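Local coordinates for uncharacterized protein (Staphylococcus aureus subsp. aureus, PDB 4H0A), which is of unknown function but belongs to the CAP family of cysteine-rich secretory proteins, joining a CAP-associated N-terminal region to a CAP domain, at residues D139-L142 with K143-L147. Residues are numbered along the deposited sequence; the frame is centred on the assembly and turned at random.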
loop_
_atom_site.group_PDB
_atom_site.type_symbol
_atom_site.label_atom_id
_atom_site.label_comp_id
_atom_site.label_asym_id
_atom_site.label_seq_id
_atom_site.Cartn_x
_atom_site.Cartn_y
_atom_site.Cartn_z
ATOM N N ASP A 139 1.675 13.539 13.336
ATOM C CA ASP A 139 0.868 12.911 14.398
ATOM C C ASP A 139 0.162 11.661 13.894
ATOM O O ASP A 139 0.173 10.638 14.578
ATOM C CB ASP A 139 -0.183 13.884 14.978
ATOM C CG ASP A 139 0.285 14.633 16.207
ATOM O OD1 ASP A 139 0.988 14.025 17.041
ATOM O OD2 ASP A 139 -0.059 15.833 16.339
ATOM N N GLU A 140 -0.459 11.767 12.712
ATOM C CA GLU A 140 -1.156 10.674 12.038
ATOM C C GLU A 140 -0.182 9.513 11.739
ATOM O O GLU A 140 -0.565 8.354 11.915
ATOM C CB GLU A 140 -1.799 11.194 10.729
ATOM C CG GLU A 140 -2.588 10.163 9.932
ATOM C CD GLU A 140 -3.271 10.720 8.695
ATOM O OE1 GLU A 140 -4.087 11.659 8.839
ATOM O OE2 GLU A 140 -3.011 10.201 7.585
ATOM N N ASP A 141 1.071 9.822 11.302
ATOM C CA ASP A 141 2.071 8.792 10.962
ATOM C C ASP A 141 2.460 7.928 12.168
ATOM O O ASP A 141 2.551 6.716 12.026
ATOM C CB ASP A 141 3.353 9.418 10.368
ATOM C CG ASP A 141 3.179 10.132 9.040
ATOM O OD1 ASP A 141 2.347 9.677 8.222
ATOM O OD2 ASP A 141 3.926 11.103 8.786
ATOM N N LEU A 142 2.670 8.526 13.345
ATOM C CA LEU A 142 3.071 7.749 14.527
ATOM C C LEU A 142 1.997 6.801 15.033
ATOM O O LEU A 142 2.324 5.745 15.584
ATOM C CB LEU A 142 3.451 8.681 15.685
ATOM C CG LEU A 142 4.738 9.438 15.496
ATOM C CD1 LEU A 142 4.805 10.600 16.449
ATOM C CD2 LEU A 142 5.935 8.528 15.710
ATOM N N LYS A 143 0.732 7.199 14.905
ATOM C CA LYS A 143 -0.384 6.395 15.407
ATOM C C LYS A 143 -0.840 5.341 14.391
ATOM O O LYS A 143 -1.268 4.267 14.809
ATOM C CB LYS A 143 -1.585 7.291 15.780
ATOM C CG LYS A 143 -1.740 7.552 17.280
ATOM C CD LYS A 143 -0.669 8.461 17.856
ATOM C CE LYS A 143 -0.982 8.813 19.290
ATOM N NZ LYS A 143 0.102 9.607 19.928
ATOM N N THR A 144 -0.807 5.656 13.081
ATOM C CA THR A 144 -1.372 4.764 12.060
ATOM C C THR A 144 -0.413 4.290 10.957
ATOM O O THR A 144 -0.850 3.534 10.092
ATOM C CB THR A 144 -2.573 5.478 11.430
ATOM O OG1 THR A 144 -2.112 6.564 10.612
ATOM C CG2 THR A 144 -3.577 5.968 12.502
ATOM N N GLN A 145 0.863 4.690 10.992
ATOM C CA GLN A 145 1.869 4.270 10.008
ATOM C C GLN A 145 3.220 4.169 10.700
ATOM O O GLN A 145 4.237 4.566 10.132
ATOM C CB GLN A 145 1.913 5.310 8.878
ATOM C CG GLN A 145 2.371 4.766 7.546
ATOM C CD GLN A 145 2.482 5.844 6.495
ATOM O OE1 GLN A 145 2.324 7.036 6.751
ATOM N NE2 GLN A 145 2.785 5.451 5.287
ATOM N N THR A 146 3.223 3.668 11.943
ATOM C CA THR A 146 4.397 3.651 12.816
ATOM C C THR A 146 5.615 3.040 12.150
ATOM O O THR A 146 5.527 1.930 11.640
ATOM C CB THR A 146 4.098 2.890 14.107
ATOM O OG1 THR A 146 2.749 3.157 14.481
ATOM C CG2 THR A 146 5.064 3.264 15.243
ATOM N N LEU A 147 6.747 3.767 12.163
ATOM C CA LEU A 147 8.019 3.275 11.630
ATOM C C LEU A 147 8.810 2.755 12.815
ATOM O O LEU A 147 9.072 3.526 13.737
ATOM C CB LEU A 147 8.773 4.384 10.894
ATOM C CG LEU A 147 10.110 3.989 10.252
ATOM C CD1 LEU A 147 9.926 2.863 9.214
ATOM C CD2 LEU A 147 10.757 5.186 9.578
HETATM O O HOH W 1 0.646 11.680 18.136
#
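T144 N and Q145 N donate to E140 O and D141 O, at 2.9 Å and 2.8 Å, the i to i+4 bonds that close the short helix 139-144 before the chain runs on as edge strand 145-150 of the antiparallel sheet in the CAP-associated N-terminal region. Q145 is the first residue to leave helical geometry, and the two threonines on either side of it suit this C-terminal end because their hydroxyls can reach carbonyls one turn back. T144 OG1 sits between its own backbone N and carbonyl carbon (chi1 71°), where E140 O, 2.7 Å away, and N291 OD1 compete for its single proton; H287 NE2 is a further hydrogen-bond partner, so T144 links this region to the CAP domain through helix 282-290 and N291. With CG anti to the backbone N (chi1 -179°), E140 runs its long chain past T144 OG1, 3.7 Å from CG, to touch H287. At the start of the helix, D141 OD2 accepts from S138 N, as a short acidic side chain can in the first turn. On the exposed side, a water bridges D139 OD1 (2.6 Å) and K143 NZ (2.8 Å), joining opposite charges without direct contact. T146 OG1, finally, donates to L142 O over 2.8 Å from above the carbonyl plane, 50° out of it.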